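Side-chain contacts in type I modular polyketide synthase (Streptomyces albus subsp. albus, PDB 6IYR), which probably selects a malonyl-type extender unit from its coenzyme A thioester and transfers it, as the acyltransferase of module 8 in salinomycin biosynthesis: residues R59-E62 with F63-E67; V75-A78 with L79-R83; E263-D266 with S267-R271; H329-A332 with E333-A337. One frame throughout, in Å; residues are numbered along the deposited sequence.

Interaction 1 of 4, residues R59-E62 with F63-E67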
loop_
_atom_site.group_PDB
_atom_site.type_symbol
_atom_site.label_atom_id
_atom_site.label_comp_id
_atom_site.label_asym_id
_atom_site.label_seq_id
_atom_site.Cartn_x
_atom_site.Cartn_y
_atom_site.Cartn_z
ATOM N N ARG A 59 -18.752 2.004 -29.966
ATOM C CA ARG A 59 -20.179 1.718 -29.910
ATOM C C ARG A 59 -20.837 2.427 -28.742
ATOM O O ARG A 59 -21.940 2.947 -28.865
ATOM C CB ARG A 59 -20.482 0.212 -29.827
ATOM C CG ARG A 59 -19.745 -0.683 -30.817
ATOM C CD ARG A 59 -19.839 -0.175 -32.248
ATOM N NE ARG A 59 -21.152 -0.444 -32.831
ATOM C CZ ARG A 59 -21.554 -0.015 -34.028
ATOM N NH1 ARG A 59 -22.768 -0.330 -34.468
ATOM N NH2 ARG A 59 -20.752 0.727 -34.786
ATOM N N LEU A 60 -20.189 2.378 -27.589
ATOM C CA LEU A 60 -20.720 3.026 -26.414
ATOM C C LEU A 60 -20.772 4.513 -26.636
ATOM O O LEU A 60 -21.726 5.142 -26.290
ATOM C CB LEU A 60 -19.893 2.708 -25.180
ATOM C CG LEU A 60 -20.562 1.843 -24.129
ATOM C CD1 LEU A 60 -19.659 1.764 -22.912
ATOM C CD2 LEU A 60 -21.899 2.434 -23.740
ATOM N N ALA A 61 -19.737 5.052 -27.255
ATOM C CA ALA A 61 -19.663 6.463 -27.547
ATOM C C ALA A 61 -20.783 6.865 -28.497
ATOM O O ALA A 61 -21.393 7.889 -28.324
ATOM C CB ALA A 61 -18.315 6.812 -28.125
ATOM N N GLU A 62 -21.072 6.029 -29.484
ATOM C CA GLU A 62 -22.136 6.315 -30.424
ATOM C C GLU A 62 -23.468 6.382 -29.690
ATOM O O GLU A 62 -24.263 7.268 -29.918
ATOM C CB GLU A 62 -22.164 5.268 -31.536
ATOM C CG GLU A 62 -21.035 5.418 -32.533
ATOM C CD GLU A 62 -20.807 4.181 -33.373
ATOM O OE1 GLU A 62 -19.723 4.066 -33.962
ATOM O OE2 GLU A 62 -21.701 3.328 -33.444
ATOM N N PHE A 63 -23.682 5.457 -28.773
ATOM C CA PHE A 63 -24.894 5.454 -28.005
ATOM C C PHE A 63 -25.060 6.700 -27.141
ATOM O O PHE A 63 -26.140 7.257 -27.088
ATOM C CB PHE A 63 -24.928 4.214 -27.126
ATOM C CG PHE A 63 -25.902 4.308 -26.009
ATOM C CD1 PHE A 63 -27.206 3.922 -26.189
ATOM C CD2 PHE A 63 -25.516 4.797 -24.785
ATOM C CE1 PHE A 63 -28.115 4.009 -25.168
ATOM C CE2 PHE A 63 -26.416 4.888 -23.754
ATOM C CZ PHE A 63 -27.721 4.496 -23.947
ATOM N N THR A 64 -24.006 7.135 -26.461
ATOM C CA THR A 64 -24.119 8.324 -25.619
ATOM C C THR A 64 -24.279 9.608 -26.410
ATOM O O THR A 64 -24.896 10.538 -25.960
ATOM C CB THR A 64 -23.137 8.444 -24.417
ATOM O OG1 THR A 64 -22.069 9.324 -24.712
ATOM C CG2 THR A 64 -22.618 7.144 -23.964
ATOM N N ARG A 65 -23.731 9.629 -27.610
ATOM C CA ARG A 65 -23.835 10.790 -28.469
ATOM C C ARG A 65 -25.293 11.100 -28.800
ATOM O O ARG A 65 -25.666 12.243 -28.857
ATOM C CB ARG A 65 -23.068 10.569 -29.761
ATOM C CG ARG A 65 -21.580 10.798 -29.674
ATOM C CD ARG A 65 -20.935 10.456 -30.995
ATOM N NE ARG A 65 -19.496 10.396 -30.900
ATOM C CZ ARG A 65 -18.764 9.417 -31.395
ATOM N NH1 ARG A 65 -19.339 8.433 -32.050
ATOM N NH2 ARG A 65 -17.453 9.442 -31.257
ATOM N N GLY A 66 -26.099 10.079 -29.039
ATOM C CA GLY A 66 -27.491 10.285 -29.344
ATOM C C GLY A 66 -28.408 10.210 -28.144
ATOM O O GLY A 66 -29.605 10.308 -28.284
ATOM N N GLU A 67 -27.846 9.970 -26.975
ATOM C CA GLU A 67 -28.659 9.826 -25.777
ATOM C C GLU A 67 -29.432 10.990 -25.162
ATOM O O GLU A 67 -30.607 10.831 -24.873
ATOM C CB GLU A 67 -27.901 9.087 -24.692
ATOM C CG GLU A 67 -28.859 8.442 -23.733
ATOM C CD GLU A 67 -30.147 8.112 -24.426
ATOM O OE1 GLU A 67 -30.075 7.459 -25.483
ATOM O OE2 GLU A 67 -31.214 8.539 -23.936
#
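Arg65 folds back over Ala61 and Glu62 on the final turn of the helix 50-65. This helix belongs to an alpha/beta subdomain consistent with the ketosynthase-acyltransferase linker of modular polyketide synthases. The aliphatic stem does the closest touching: Arg65 CG stands 3.2 Å from Ala61 O, the carbonyl that also accepts the backbone bond from Arg65 N at 3.0 Å. With CG beside the backbone N (chi1 -81°) and the chain extended as far as NE, the guanidinium is carried back past Glu62. There its NH1 edge lies 3.5 Å from Glu62 CG, a methylene. The two flat groups are only 28° apart, yet Glu62 OE1 stays 4.8 Å from Arg65 NH1, too far for a contact ion pair, though the opposite charges may still attract. The salt bridge of Arg65 NH2 is instead with Asp105 on helix 97-108, where Leu101 and Leu104 meet Thr64 and Ala61. Glu62 itself leans toward the poorly ordered Arg59 one turn earlier, with OE2 over a face of that guanidinium. On the Trp43 side, Thr64 CG2 comes within 3.2 Å of Leu60 O. The last bond of the series is weak: Gly66 N to Glu62 O, 3.5 Å.

Interaction 2 of 4, residues V75-A78 with L79-R83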
loop_
_atom_site.group_PDB
_atom_site.type_symbol
_atom_site.label_atom_id
_atom_site.label_comp_id
_atom_site.label_asym_id
_atom_site.label_seq_id
_atom_site.Cartn_x
_atom_site.Cartn_y
_atom_site.Cartn_z
ATOM N N VAL A 75 -26.636 3.057 -17.048
ATOM C CA VAL A 75 -25.702 2.512 -18.025
ATOM C C VAL A 75 -24.687 1.576 -17.343
ATOM O O VAL A 75 -24.340 0.517 -17.902
ATOM C CB VAL A 75 -24.952 3.639 -18.775
ATOM C CG1 VAL A 75 -23.867 3.059 -19.674
ATOM C CG2 VAL A 75 -25.935 4.458 -19.595
ATOM N N ALA A 76 -24.113 2.030 -16.223
ATOM C CA ALA A 76 -23.060 1.248 -15.550
ATOM C C ALA A 76 -23.612 -0.108 -15.126
ATOM O O ALA A 76 -23.034 -1.140 -15.453
ATOM C CB ALA A 76 -22.541 1.978 -14.343
ATOM N N ALA A 77 -24.782 -0.082 -14.481
ATOM C CA ALA A 77 -25.534 -1.296 -14.139
ATOM C C ALA A 77 -25.608 -2.242 -15.332
ATOM O O ALA A 77 -25.254 -3.429 -15.254
ATOM C CB ALA A 77 -26.949 -0.905 -13.694
ATOM N N ALA A 78 -26.004 -1.680 -16.465
ATOM C CA ALA A 78 -26.261 -2.460 -17.645
ATOM C C ALA A 78 -24.991 -3.074 -18.176
ATOM O O ALA A 78 -25.029 -4.091 -18.847
ATOM C CB ALA A 78 -26.870 -1.567 -18.693
ATOM N N LEU A 79 -23.877 -2.398 -17.972
ATOM C CA LEU A 79 -22.614 -2.890 -18.486
ATOM C C LEU A 79 -22.070 -4.064 -17.680
ATOM O O LEU A 79 -21.397 -4.915 -18.225
ATOM C CB LEU A 79 -21.588 -1.757 -18.591
ATOM C CG LEU A 79 -21.810 -0.692 -19.661
ATOM C CD1 LEU A 79 -20.951 0.533 -19.431
ATOM C CD2 LEU A 79 -21.586 -1.248 -21.052
ATOM N N THR A 80 -22.374 -4.091 -16.388
ATOM C CA THR A 80 -21.891 -5.143 -15.492
ATOM C C THR A 80 -22.895 -6.243 -15.165
ATOM O O THR A 80 -23.569 -6.757 -16.051
ATOM C CB THR A 80 -21.278 -4.583 -14.188
ATOM O OG1 THR A 80 -22.245 -3.794 -13.489
ATOM C CG2 THR A 80 -20.071 -3.742 -14.484
ATOM N N ARG A 81 -22.957 -6.581 -13.875
ATOM C CA ARG A 81 -23.799 -7.632 -13.288
ATOM C C ARG A 81 -23.468 -9.044 -13.779
ATOM O O ARG A 81 -22.333 -9.516 -13.642
ATOM C CB ARG A 81 -25.272 -7.331 -13.572
ATOM C CG ARG A 81 -25.790 -6.075 -12.888
ATOM C CD ARG A 81 -27.266 -5.801 -13.130
ATOM N NE ARG A 81 -27.699 -4.551 -12.513
ATOM C CZ ARG A 81 -28.904 -4.022 -12.668
ATOM N NH1 ARG A 81 -29.808 -4.636 -13.420
ATOM N NH2 ARG A 81 -29.212 -2.879 -12.068
ATOM N N SER A 82 -24.461 -9.707 -14.354
ATOM C CA SER A 82 -24.299 -11.080 -14.810
ATOM C C SER A 82 -23.215 -11.280 -15.862
ATOM O O SER A 82 -22.526 -12.299 -15.838
ATOM C CB SER A 82 -25.629 -11.600 -15.360
ATOM O OG SER A 82 -26.010 -10.892 -16.527
ATOM N N ARG A 83 -23.049 -10.329 -16.776
ATOM C CA ARG A 83 -22.063 -10.523 -17.836
ATOM C C ARG A 83 -20.657 -10.734 -17.291
ATOM O O ARG A 83 -20.164 -9.963 -16.462
ATOM C CB ARG A 83 -22.073 -9.328 -18.790
ATOM C CG ARG A 83 -23.359 -9.184 -19.589
ATOM C CD ARG A 83 -23.352 -8.024 -20.573
ATOM N NE ARG A 83 -24.630 -7.885 -21.264
ATOM C CZ ARG A 83 -24.927 -6.889 -22.085
ATOM N NH1 ARG A 83 -24.035 -5.937 -22.328
ATOM N NH2 ARG A 83 -26.117 -6.842 -22.672
#
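Val75 and Leu79 run alongside each other in the same direction on the last turn of helix 72-79, where the helix gives way to a type II' beta turn running from Thr80 to Arg83. Val75 CG1 meets Leu79 CD1 at 3.9 Å, and both side chains pack on Trp43 of strand 41-47. The backbone below is joined by Leu79 N to Val75 O, 3.0 Å long but bent to 136°. Ala76 contributes its carbonyl rather than its methyl. Ala76 O accepts Thr80 N at 3.2 Å, and weak bonds from Leu79 N and from Thr80 OG1 converge on the same oxygen. The hydroxyl faces back along the chain because OG1 sits between the backbone N and the carbonyl carbon (chi1 58°), although Thr80 is poorly ordered. Ala77 O takes a further weak bond from Thr80 N; with Leu79 N to Ala76 O, this i to i+3 pairing is consistent with a tightening of the final turn. The chain leaves helical geometry at Thr80, and Arg81 follows with a positive phi of 63°, as the turn type requires. Arg81 runs back extended along the helix end until its NH2 reaches Ala77 CB at 3.4 Å. Ala78 O lies over a face of the Arg83 guanidinium, 4.1 Å from Arg83 NH1.

Interaction 3 of 4, residues E263-D266 with S267-R271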
loop_
_atom_site.group_PDB
_atom_site.type_symbol
_atom_site.label_atom_id
_atom_site.label_comp_id
_atom_site.label_asym_id
_atom_site.label_seq_id
_atom_site.Cartn_x
_atom_site.Cartn_y
_atom_site.Cartn_z
ATOM N N GLU A 263 21.803 -0.651 -5.439
ATOM C CA GLU A 263 22.812 -1.659 -5.637
ATOM C C GLU A 263 22.184 -2.922 -5.071
ATOM O O GLU A 263 21.389 -2.851 -4.141
ATOM C CB GLU A 263 24.057 -1.269 -4.841
ATOM C CG GLU A 263 25.306 -2.106 -5.102
ATOM C CD GLU A 263 26.600 -1.507 -4.485
ATOM O OE1 GLU A 263 27.637 -1.488 -5.176
ATOM O OE2 GLU A 263 26.622 -1.138 -3.282
ATOM N N ALA A 264 22.561 -4.074 -5.605
ATOM C CA ALA A 264 22.129 -5.353 -5.063
ATOM C C ALA A 264 22.579 -5.588 -3.629
ATOM O O ALA A 264 23.713 -5.287 -3.239
ATOM C CB ALA A 264 22.624 -6.489 -5.947
ATOM N N ALA A 265 21.728 -6.298 -2.909
ATOM C CA ALA A 265 21.921 -6.573 -1.511
ATOM C C ALA A 265 23.304 -7.133 -1.200
ATOM O O ALA A 265 23.891 -6.774 -0.187
ATOM C CB ALA A 265 20.852 -7.540 -1.032
ATOM N N ASP A 266 23.771 -8.091 -1.992
ATOM C CA ASP A 266 25.079 -8.702 -1.728
ATOM C C ASP A 266 26.225 -7.683 -1.803
ATOM O O ASP A 266 27.160 -7.748 -1.034
ATOM C CB ASP A 266 25.367 -9.809 -2.745
ATOM C CG ASP A 266 24.461 -10.992 -2.582
ATOM O OD1 ASP A 266 24.145 -11.339 -1.421
ATOM O OD2 ASP A 266 24.070 -11.575 -3.620
ATOM N N SER A 267 26.263 -6.924 -2.879
ATOM C CA SER A 267 27.291 -5.908 -3.045
ATOM C C SER A 267 27.187 -4.894 -1.921
ATOM O O SER A 267 28.198 -4.406 -1.444
ATOM C CB SER A 267 27.161 -5.190 -4.393
ATOM O OG SER A 267 27.091 -6.107 -5.471
ATOM N N VAL A 268 25.968 -4.541 -1.511
ATOM C CA VAL A 268 25.818 -3.511 -0.480
ATOM C C VAL A 268 26.381 -4.010 0.832
ATOM O O VAL A 268 27.052 -3.286 1.565
ATOM C CB VAL A 268 24.359 -3.093 -0.259
ATOM C CG1 VAL A 268 24.277 -2.121 0.898
ATOM C CG2 VAL A 268 23.816 -2.423 -1.502
ATOM N N ARG A 269 26.059 -5.256 1.138
ATOM C CA ARG A 269 26.498 -5.892 2.355
ATOM C C ARG A 269 28.014 -5.869 2.438
ATOM O O ARG A 269 28.598 -5.554 3.483
ATOM C CB ARG A 269 25.989 -7.334 2.366
ATOM C CG ARG A 269 25.140 -7.691 3.547
ATOM C CD ARG A 269 24.642 -9.118 3.408
ATOM N NE ARG A 269 23.221 -9.257 3.737
ATOM C CZ ARG A 269 22.260 -9.523 2.851
ATOM N NH1 ARG A 269 21.007 -9.650 3.263
ATOM N NH2 ARG A 269 22.536 -9.653 1.557
ATOM N N GLU A 270 28.662 -6.217 1.339
ATOM C CA GLU A 270 30.113 -6.107 1.280
ATOM C C GLU A 270 30.602 -4.683 1.457
ATOM O O GLU A 270 31.495 -4.424 2.239
ATOM C CB GLU A 270 30.648 -6.657 -0.034
ATOM C CG GLU A 270 31.022 -8.129 0.048
ATOM C CD GLU A 270 31.479 -8.689 -1.289
ATOM O OE1 GLU A 270 32.637 -9.162 -1.370
ATOM O OE2 GLU A 270 30.690 -8.638 -2.265
ATOM N N ARG A 271 30.035 -3.760 0.712
ATOM C CA ARG A 271 30.371 -2.354 0.881
ATOM C C ARG A 271 30.258 -1.824 2.318
ATOM O O ARG A 271 31.194 -1.241 2.837
ATOM C CB ARG A 271 29.517 -1.527 -0.055
ATOM C CG ARG A 271 29.868 -0.061 -0.073
ATOM C CD ARG A 271 28.844 0.700 -0.879
ATOM N NE ARG A 271 28.817 0.319 -2.295
ATOM C CZ ARG A 271 29.699 0.745 -3.199
ATOM N NH1 ARG A 271 29.568 0.415 -4.462
ATOM N NH2 ARG A 271 30.712 1.506 -2.842
#
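Glu263 CB rests against a methyl of Val268, 3.5 Å from CG2. Because CG points opposite the backbone N (chi1 -171°) and the chain continues extended, the side chain runs across the start of the following helix. Glu263 CG passes 3.7 Å from Ser267 CB, and the carboxylate arrives at the guanidinium of Arg271. Here the two groups meet side-on and nearly coplanar. Glu263 OE1 receives Arg271 NH1 at 2.8 Å, with an N-H...O angle of 168°, while Glu263 OE2 uses its syn lone pair to take Arg271 NE, also at 2.8 Å. Two nearly straight bonds thus fix the rotation of both flat groups. Arg271 turns into this position by a bend at chi3 (-64°), and it has a second acid partner, Asp309, at NH2. Helix 265-273 is the first helix of a beta-alpha-beta-beta-alpha-beta unit, the ferredoxin-like small subdomain of acyltransferases: Val268 packs on Thr290 and Val292 of strand 289-294, and Arg271 touches Leu302 and Cys306 of the second helix, 296-308. At the N-cap position, Ala264 O accepts Val268 N at 2.9 Å and opens the helical bonding. The neighbouring pair, Asp266 and Arg269, is looser. Its carboxylate and guanidinium planes are inclined to each other, and Asp266 OD1 remains 3.8 Å from Arg269 NH2, a long salt bridge. Arg269 NH2 also touches the methyl of Ala265, CB lying 3.7 Å away.

Interaction 4 of 4, residues H329-A332 with E333-A337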
loop_
_atom_site.group_PDB
_atom_site.type_symbol
_atom_site.label_atom_id
_atom_site.label_comp_id
_atom_site.label_asym_id
_atom_site.label_seq_id
_atom_site.Cartn_x
_atom_site.Cartn_y
_atom_site.Cartn_z
ATOM N N HIS A 329 19.103 -0.615 22.088
ATOM C CA HIS A 329 18.879 0.303 23.196
ATOM C C HIS A 329 17.415 0.325 23.684
ATOM O O HIS A 329 17.151 0.665 24.818
ATOM C CB HIS A 329 19.350 1.685 22.728
ATOM C CG HIS A 329 18.923 2.823 23.592
ATOM N ND1 HIS A 329 19.502 3.074 24.822
ATOM C CD2 HIS A 329 18.201 3.930 23.288
ATOM C CE1 HIS A 329 19.027 4.213 25.306
ATOM N NE2 HIS A 329 18.240 4.754 24.387
ATOM N N ILE A 330 16.447 -0.017 22.845
ATOM C CA ILE A 330 15.062 -0.021 23.323
ATOM C C ILE A 330 14.464 -1.438 23.386
ATOM O O ILE A 330 13.244 -1.633 23.554
ATOM C CB ILE A 330 14.156 0.869 22.446
ATOM C CG1 ILE A 330 14.273 0.424 20.963
ATOM C CG2 ILE A 330 14.545 2.316 22.641
ATOM C CD1 ILE A 330 13.210 1.001 20.029
ATOM N N ARG A 331 15.309 -2.434 23.240
ATOM C CA ARG A 331 14.813 -3.808 23.255
ATOM C C ARG A 331 13.989 -4.122 24.492
ATOM O O ARG A 331 12.891 -4.699 24.395
ATOM C CB ARG A 331 15.972 -4.767 23.152
ATOM C CG ARG A 331 15.554 -6.218 23.210
ATOM C CD ARG A 331 16.762 -7.097 23.465
ATOM N NE ARG A 331 16.637 -8.320 22.687
ATOM C CZ ARG A 331 16.164 -9.484 23.132
ATOM N NH1 ARG A 331 16.015 -10.496 22.276
ATOM N NH2 ARG A 331 15.871 -9.661 24.417
ATOM N N ALA A 332 14.538 -3.860 25.671
ATOM C CA ALA A 332 13.840 -4.297 26.890
ATOM C C ALA A 332 12.504 -3.567 27.010
ATOM O O ALA A 332 11.504 -4.143 27.398
ATOM C CB ALA A 332 14.694 -4.069 28.122
ATOM N N GLU A 333 12.494 -2.285 26.669
ATOM C CA GLU A 333 11.276 -1.519 26.692
ATOM C C GLU A 333 10.233 -2.114 25.745
ATOM O O GLU A 333 9.066 -2.257 26.115
ATOM C CB GLU A 333 11.563 -0.032 26.356
ATOM C CG GLU A 333 10.304 0.818 26.409
ATOM C CD GLU A 333 10.495 2.261 25.942
ATOM O OE1 GLU A 333 9.471 2.936 25.679
ATOM O OE2 GLU A 333 11.645 2.701 25.778
ATOM N N VAL A 334 10.631 -2.467 24.531
ATOM C CA VAL A 334 9.673 -3.001 23.549
ATOM C C VAL A 334 9.108 -4.340 24.026
ATOM O O VAL A 334 7.876 -4.542 24.111
ATOM C CB VAL A 334 10.318 -3.177 22.142
ATOM C CG1 VAL A 334 9.411 -3.985 21.220
ATOM C CG2 VAL A 334 10.592 -1.815 21.534
ATOM N N LEU A 335 10.009 -5.191 24.488
ATOM C CA LEU A 335 9.623 -6.494 25.006
ATOM C C LEU A 335 8.671 -6.367 26.172
ATOM O O LEU A 335 7.688 -7.113 26.283
ATOM C CB LEU A 335 10.850 -7.269 25.431
ATOM C CG LEU A 335 11.761 -7.666 24.291
ATOM C CD1 LEU A 335 12.950 -8.426 24.872
ATOM C CD2 LEU A 335 11.020 -8.513 23.281
ATOM N N SER A 336 8.912 -5.383 27.024
ATOM C CA SER A 336 8.067 -5.225 28.193
ATOM C C SER A 336 6.713 -4.544 27.867
ATOM O O SER A 336 5.655 -4.989 28.336
ATOM C CB SER A 336 8.814 -4.449 29.252
ATOM O OG SER A 336 7.970 -4.141 30.312
ATOM N N ALA A 337 6.747 -3.498 27.043
ATOM C CA ALA A 337 5.528 -2.778 26.644
ATOM C C ALA A 337 4.487 -3.729 26.032
ATOM O O ALA A 337 3.293 -3.535 26.198
ATOM C CB ALA A 337 5.870 -1.683 25.634
HETATM O O HOH W 1 15.065 -0.718 26.670
#
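Leu335 meets Arg331 one turn back, through backbone and side chain alike, at the opening of the short helix 331-337. Leu335 N bonds to Arg331 O with an almost straight N-H...O angle of 172°, and Leu335 CG sits 3.2 Å from the same oxygen. With CG opposite its own carbonyl carbon (chi1 -67°), the leucine brings CD1 obliquely to the guanidinium of the arginine, whose chain bends at chi3 (-142°) so that Arg331 NH2 comes to 3.2 Å from Leu335 CD1. This is a tight approach between an apolar group and a charged one. Helix 366-374 covers this side: its Tyr370 touches both Arg331 and Leu335, and Glu367 forms a long, weak ion pair with Arg331. Ala332 and Glu333 are the other large contributors to the buried surface. Ala332 meets Ser336 one turn on, its carbonyl O accepting Ser336 N at 2.9 Å. Glu333 sets its CB 3.6 Å from Ile330 O. On the buried side, Ile330 and Val334 cross, CD1 of the first 4.1 Å from CG2 of the second, and both residues pack on Ala248 of helix 235-248. In the first turn, the N-H of Glu333 is satisfied by a water: Glu333 N donates to it at 3.0 Å, and the water donates in turn to His329 O at 3.1 Å.

How the interactions relate
The four contacts follow one another in series along the chain. Interactions 1 and 2 are neighbours, centres about 16 Å apart, on the consecutive helices 50-65 and 72-79. They touch through Leu60 CD1 and Leu79 CD1 (3.9 Å), and both pack on Trp43 of strand 41-47. Interactions 3 and 4 lie across the chain's centre from them, the nearest atoms of interactions 2 and 3 being about 43 Å apart, and both belong to the acyltransferase domain. The centres of interactions 3 and 4 are about 30 Å apart: interaction 3 is on a helix of the ferredoxin-like unit, interaction 4 on helix 331-337, which follows that unit's last strand. The separation fits a linker-type subdomain at one end and the acyltransferase body at the other.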